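Local atomic coordinates of polysaccharide deacetylase-like protein (Bacillus anthracis, PDB entry 4V33), a protein that is a putative zinc-dependent polysaccharide deacetylase required, with a second such protein, for osmotic stability and cell-shape maintenance. Residues W80-G85 and E116-A121; F140-P145 and D192-N197. One frame throughout, in Å; residues are numbered along the deposited sequence. Where two conformers were deposited one is given.

Contact 1: W80-G85 and E116-A121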
loop_
_atom_site.group_PDB
_atom_site.type_symbol
_atom_site.label_atom_id
_atom_site.label_comp_id
_atom_site.label_asym_id
_atom_site.label_seq_id
_atom_site.Cartn_x
_atom_site.Cartn_y
_atom_site.Cartn_z
ATOM N N TRP A 80 -13.945 -15.973 3.053
ATOM C CA TRP A 80 -13.116 -15.356 4.074
ATOM C C TRP A 80 -12.346 -14.188 3.498
ATOM O O TRP A 80 -12.137 -14.097 2.288
ATOM C CB TRP A 80 -12.146 -16.364 4.691
ATOM C CG TRP A 80 -11.041 -16.842 3.794
ATOM C CD1 TRP A 80 -9.756 -16.377 3.753
ATOM C CD2 TRP A 80 -11.109 -17.912 2.845
ATOM N NE1 TRP A 80 -9.027 -17.083 2.825
ATOM C CE2 TRP A 80 -9.835 -18.032 2.256
ATOM C CE3 TRP A 80 -12.128 -18.780 2.432
ATOM C CZ2 TRP A 80 -9.551 -18.980 1.273
ATOM C CZ3 TRP A 80 -11.844 -19.722 1.457
ATOM C CH2 TRP A 80 -10.566 -19.810 0.888
ATOM N N ARG A 81 -11.920 -13.292 4.379
ATOM C CA ARG A 81 -11.044 -12.204 3.970
ATOM C C ARG A 81 -9.628 -12.717 3.954
ATOM O O ARG A 81 -9.158 -13.252 4.953
ATOM C CB ARG A 81 -11.109 -11.073 4.979
ATOM C CG ARG A 81 -12.342 -10.261 4.885
ATOM C CD ARG A 81 -12.290 -9.055 5.795
ATOM N NE ARG A 81 -11.331 -8.039 5.368
ATOM C CZ ARG A 81 -10.214 -7.743 6.026
ATOM N NH1 ARG A 81 -9.902 -8.401 7.130
ATOM N NH2 ARG A 81 -9.408 -6.789 5.581
ATOM N N THR A 82 -8.945 -12.527 2.834
ATOM C CA THR A 82 -7.561 -12.965 2.701
ATOM C C THR A 82 -6.703 -12.471 3.868
ATOM O O THR A 82 -5.893 -13.223 4.423
ATOM C CB THR A 82 -6.982 -12.477 1.378
ATOM O OG1 THR A 82 -7.739 -13.061 0.307
ATOM C CG2 THR A 82 -5.523 -12.875 1.244
ATOM N N ALA A 83 -6.927 -11.219 4.254
ATOM C CA ALA A 83 -6.164 -10.578 5.323
ATOM C C ALA A 83 -6.317 -11.279 6.671
ATOM O O ALA A 83 -5.412 -11.243 7.505
ATOM C CB ALA A 83 -6.571 -9.120 5.446
ATOM N N ASP A 84 -7.460 -11.920 6.883
ATOM C CA ASP A 84 -7.750 -12.548 8.168
ATOM C C ASP A 84 -7.443 -14.047 8.188
ATOM O O ASP A 84 -7.348 -14.654 9.263
ATOM C CB ASP A 84 -9.205 -12.291 8.563
ATOM C CG ASP A 84 -9.459 -10.852 8.943
ATOM O OD1 ASP A 84 -8.494 -10.178 9.349
ATOM O OD2 ASP A 84 -10.619 -10.397 8.851
ATOM N N GLY A 85 -7.292 -14.645 7.008
ATOM C CA GLY A 85 -6.921 -16.049 6.921
ATOM C C GLY A 85 -8.097 -16.989 6.729
ATOM O O GLY A 85 -9.200 -16.747 7.223
ATOM N N GLU A 116 -9.709 -8.006 -0.245
ATOM C CA GLU A 116 -9.985 -9.221 -1.008
ATOM C C GLU A 116 -10.683 -10.277 -0.155
ATOM O O GLU A 116 -10.250 -10.598 0.962
ATOM C CB GLU A 116 -8.688 -9.794 -1.569
ATOM C CG GLU A 116 -8.874 -11.002 -2.486
ATOM C CD GLU A 116 -7.550 -11.620 -2.865
ATOM O OE1 GLU A 116 -6.968 -12.344 -2.033
ATOM O OE2 GLU A 116 -7.074 -11.367 -3.987
ATOM N N PHE A 117 -11.777 -10.797 -0.691
ATOM C CA PHE A 117 -12.491 -11.912 -0.086
ATOM C C PHE A 117 -12.377 -13.102 -1.026
ATOM O O PHE A 117 -12.707 -12.995 -2.203
ATOM C CB PHE A 117 -13.971 -11.568 0.086
ATOM C CG PHE A 117 -14.244 -10.485 1.095
ATOM C CD1 PHE A 117 -14.020 -9.149 0.784
ATOM C CD2 PHE A 117 -14.759 -10.803 2.341
ATOM C CE1 PHE A 117 -14.291 -8.152 1.705
ATOM C CE2 PHE A 117 -15.045 -9.806 3.264
ATOM C CZ PHE A 117 -14.794 -8.478 2.949
ATOM N N GLN A 118 -11.916 -14.238 -0.509
ATOM C CA GLN A 118 -11.894 -15.467 -1.297
ATOM C C GLN A 118 -13.215 -16.218 -1.173
ATOM O O GLN A 118 -13.871 -16.163 -0.128
ATOM C CB GLN A 118 -10.708 -16.347 -0.888
ATOM C CG GLN A 118 -9.384 -15.691 -1.275
ATOM C CD GLN A 118 -8.169 -16.539 -0.992
ATOM O OE1 GLN A 118 -8.071 -17.680 -1.447
ATOM N NE2 GLN A 118 -7.221 -15.980 -0.246
ATOM N N ILE A 119 -13.607 -16.888 -2.256
ATOM C CA ILE A 119 -14.878 -17.595 -2.326
ATOM C C ILE A 119 -14.642 -19.002 -2.874
ATOM O O ILE A 119 -14.099 -19.159 -3.965
ATOM C CB ILE A 119 -15.883 -16.870 -3.259
ATOM C CG1 ILE A 119 -16.055 -15.404 -2.844
ATOM C CG2 ILE A 119 -17.232 -17.606 -3.267
ATOM C CD1 ILE A 119 -16.769 -14.544 -3.887
ATOM N N GLU A 120 -15.040 -20.020 -2.112
ATOM C CA GLU A 120 -15.017 -21.400 -2.592
ATOM C C GLU A 120 -16.435 -21.923 -2.583
ATOM O O GLU A 120 -17.078 -21.953 -1.533
ATOM C CB GLU A 120 -14.195 -22.307 -1.682
ATOM C CG GLU A 120 -12.720 -22.027 -1.589
ATOM C CD GLU A 120 -12.016 -23.072 -0.727
ATOM O OE1 GLU A 120 -12.718 -23.881 -0.068
ATOM O OE2 GLU A 120 -10.771 -23.094 -0.715
ATOM N N ALA A 121 -16.915 -22.362 -3.739
ATOM C CA ALA A 121 -18.281 -22.858 -3.842
ATOM C C ALA A 121 -18.330 -24.369 -3.976
ATOM O O ALA A 121 -17.558 -24.959 -4.728
ATOM C CB ALA A 121 -18.980 -22.218 -5.019
HETATM O O HOH W 1 -8.301 -9.337 2.547
#

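Contact 2: F140-P145 and D192-N197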
loop_
_atom_site.group_PDB
_atom_site.type_symbol
_atom_site.label_atom_id
_atom_site.label_comp_id
_atom_site.label_asym_id
_atom_site.label_seq_id
_atom_site.Cartn_x
_atom_site.Cartn_y
_atom_site.Cartn_z
ATOM N N PHE A 140 -13.188 -5.491 -2.495
ATOM C CA PHE A 140 -13.692 -4.169 -2.158
ATOM C C PHE A 140 -12.494 -3.295 -1.806
ATOM O O PHE A 140 -11.903 -3.440 -0.736
ATOM C CB PHE A 140 -14.687 -4.263 -0.988
ATOM C CG PHE A 140 -15.969 -4.964 -1.355
ATOM C CD1 PHE A 140 -16.069 -6.341 -1.276
ATOM C CD2 PHE A 140 -17.055 -4.242 -1.821
ATOM C CE1 PHE A 140 -17.239 -6.983 -1.638
ATOM C CE2 PHE A 140 -18.227 -4.881 -2.183
ATOM C CZ PHE A 140 -18.318 -6.253 -2.092
ATOM N N GLU A 141 -12.128 -2.407 -2.726
ATOM C CA GLU A 141 -10.872 -1.660 -2.624
ATOM C C GLU A 141 -10.676 -0.975 -1.283
ATOM O O GLU A 141 -11.570 -0.286 -0.790
ATOM C CB GLU A 141 -10.765 -0.615 -3.740
ATOM C CG GLU A 141 -10.600 -1.197 -5.133
ATOM C CD GLU A 141 -9.298 -1.967 -5.308
ATOM O OE1 GLU A 141 -8.352 -1.739 -4.530
ATOM O OE2 GLU A 141 -9.227 -2.810 -6.233
ATOM N N GLN A 142 -9.508 -1.200 -0.690
ATOM C CA GLN A 142 -9.146 -0.542 0.560
ATOM C C GLN A 142 -8.400 0.754 0.318
ATOM O O GLN A 142 -7.595 0.861 -0.608
ATOM C CB GLN A 142 -8.260 -1.454 1.417
ATOM C CG GLN A 142 -8.916 -2.752 1.792
ATOM C CD GLN A 142 -8.241 -3.444 2.960
ATOM O OE1 GLN A 142 -8.863 -3.663 3.995
ATOM N NE2 GLN A 142 -6.981 -3.828 2.785
ATOM N N LYS A 143 -8.663 1.735 1.169
ATOM C CA LYS A 143 -7.897 2.973 1.137
ATOM C C LYS A 143 -6.500 2.709 1.688
ATOM O O LYS A 143 -6.305 1.851 2.558
ATOM C CB LYS A 143 -8.604 4.073 1.934
ATOM C CG LYS A 143 -8.608 3.857 3.440
ATOM C CD LYS A 143 -9.554 4.825 4.133
ATOM C CE LYS A 143 -9.519 4.649 5.644
ATOM N NZ LYS A 143 -9.906 3.270 6.054
ATOM N N VAL A 144 -5.524 3.443 1.166
ATOM C CA VAL A 144 -4.138 3.245 1.550
ATOM C C VAL A 144 -3.516 4.605 1.856
ATOM O O VAL A 144 -3.192 5.353 0.943
ATOM C CB VAL A 144 -3.336 2.589 0.407
ATOM C CG1 VAL A 144 -1.901 2.351 0.831
ATOM C CG2 VAL A 144 -3.984 1.259 -0.017
ATOM N N PRO A 145 -3.375 4.936 3.151
ATOM C CA PRO A 145 -2.657 6.172 3.471
ATOM C C PRO A 145 -1.172 6.006 3.189
ATOM O O PRO A 145 -0.569 4.982 3.529
ATOM C CB PRO A 145 -2.909 6.371 4.968
ATOM C CG PRO A 145 -3.364 5.025 5.488
ATOM C CD PRO A 145 -3.943 4.263 4.330
ATOM N N ASP A 192 -0.330 -6.420 -2.665
ATOM C CA ASP A 192 -0.882 -6.964 -1.423
ATOM C C ASP A 192 -1.775 -5.990 -0.654
ATOM O O ASP A 192 -2.232 -6.316 0.448
ATOM C CB ASP A 192 0.235 -7.428 -0.483
ATOM C CG ASP A 192 1.001 -8.621 -1.017
ATOM O OD1 ASP A 192 0.461 -9.372 -1.866
ATOM O OD2 ASP A 192 2.152 -8.815 -0.563
ATOM N N ILE A 193 -2.027 -4.803 -1.202
ATOM C CA ILE A 193 -2.782 -3.801 -0.438
ATOM C C ILE A 193 -4.181 -4.256 -0.013
ATOM O O ILE A 193 -4.684 -3.808 1.017
ATOM C CB ILE A 193 -2.867 -2.431 -1.156
ATOM C CG1 ILE A 193 -3.529 -2.574 -2.526
ATOM C CG2 ILE A 193 -1.482 -1.798 -1.263
ATOM C CD1 ILE A 193 -3.926 -1.240 -3.144
ATOM N N ASN A 194 -4.793 -5.159 -0.780
ATOM C CA ASN A 194 -6.112 -5.685 -0.425
ATOM C C ASN A 194 -6.044 -7.042 0.269
ATOM O O ASN A 194 -7.073 -7.614 0.636
ATOM C CB ASN A 194 -7.009 -5.753 -1.661
ATOM C CG ASN A 194 -7.441 -4.376 -2.127
ATOM O OD1 ASN A 194 -8.036 -3.618 -1.359
ATOM N ND2 ASN A 194 -7.128 -4.040 -3.380
ATOM N N LYS A 195 -4.824 -7.529 0.472
ATOM C CA LYS A 195 -4.607 -8.849 1.067
ATOM C C LYS A 195 -4.148 -8.769 2.525
ATOM O O LYS A 195 -3.927 -9.802 3.163
ATOM C CB LYS A 195 -3.572 -9.627 0.250
ATOM C CG LYS A 195 -3.962 -9.831 -1.209
ATOM C CD LYS A 195 -2.914 -10.663 -1.936
ATOM C CE LYS A 195 -3.159 -10.682 -3.441
ATOM N NZ LYS A 195 -4.444 -11.320 -3.802
ATOM N N VAL A 196 -4.014 -7.549 3.037
ATOM C CA VAL A 196 -3.561 -7.320 4.407
ATOM C C VAL A 196 -4.504 -6.382 5.135
ATOM O O VAL A 196 -5.261 -5.637 4.522
ATOM C CB VAL A 196 -2.137 -6.717 4.458
ATOM C CG1 VAL A 196 -1.155 -7.624 3.713
ATOM C CG2 VAL A 196 -2.120 -5.275 3.900
ATOM N N ASN A 197 -4.457 -6.430 6.458
ATOM C CA ASN A 197 -5.259 -5.550 7.291
ATOM C C ASN A 197 -4.618 -4.172 7.388
ATOM O O ASN A 197 -3.405 -4.067 7.590
ATOM C CB ASN A 197 -5.381 -6.148 8.693
ATOM C CG ASN A 197 -6.314 -5.362 9.587
ATOM O OD1 ASN A 197 -5.913 -4.860 10.639
ATOM N ND2 ASN A 197 -7.570 -5.251 9.176
#

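Contact 1: W80-G85 and E116-A121
W80 lays one face of its indole over the side chain of Q118, whose CB sits 3.7 Å from the centroid of the W80 six-membered ring in a CH-pi contact. CG of W80 lies between its backbone N and carbonyl carbon (chi1 69°). The Q118 amide is inclined 45° to the indole, and E120 meets the far edge of that ring, its OE2 3.7 Å from W80 CH2; the same oxygen is salt-bridged to K86. T82 OG1 joins two side chains: it donates to the anti lone pair of E116 OE1 at 2.6 Å and accepts from Q118 NE2 at 3.0 Å, a nearly straight bond, with OG1 close to the plane of the Q118 amide. The R81 and F117 side chains lie together on the other face of the sheet, the guanidinium plane 71° from the phenyl ring. Backbone bonds pair W80 with Q118 in both directions, W80 O accepting from Q118 N at 2.8 Å, and T82 N adds a bond to E116 O. This is an antiparallel pairing at the end of strand 74-81, in a small beta domain consistent with a fibronectin type III fold.

Contact 2: F140-P145 and D192-N197
N194 presents both ends of its carboxamide to the 140-145 segment. Its OD1 accepts a hydrogen bond from Q142 N at 2.9 Å, in the carbonyl plane, while its ND2 donates to E141 OE1 at 2.8 Å. This second bond stays close to the N194 amide plane but reaches the oxygen from above the carboxylate, whose plane is turned 69° from the amide. E141 bends at chi2 (-64°), which swings its CD back toward N194. Q142 answers in the reverse sense: its side chain runs past that of N194 in the opposite direction, and NE2 donates to two backbone carbonyls, V196 O at 3.0 Å and I193 O at 2.9 Å. Both acceptors lie near the Q142 amide plane, so the pair of bonds fixes the rotation of the buried amide. Next to these polar links V144 CG2 packs on I193 CD1 at 4.0 Å, the two side chains crossing at about a right angle.

Farther out, E141 O accepts from R114 NE, and the turn carrying N194 is closed by K195 N bonding to D192 O. F201 of strand 199-206 touches both V144 and I193, and L185 of strand 183-185 lies against I193 and V196. The contact thus sits where the connection from strand 130-140 to strand 146-149 passes the loop between strands 183-185 and 199-206, beside the parallel sheet of the deacetylase domain.

After strands 48-51 and 60-66 the chain builds the four-stranded antiparallel sheet, where contact 1 closes the excursion from strand 74-81 through strands 90-94 and 103-106 to strand 115-124. It then runs through strand 130-140 into the connection to strand 146-149, where contact 2 opens; that contact closes later, after helix 167-179 and strand 183-185. The two loops follow in series, neither nesting nor crossing, yet their contacts meet in space with centres about 13 Å apart. A salt bridge joins E116 OE2 to K195 NZ, E116 N probably bonds to N194 O, and A83 packs against V196. Together they tie the end of the antiparallel sheet to the parallel-sheet deacetylase domain across the interdomain junction.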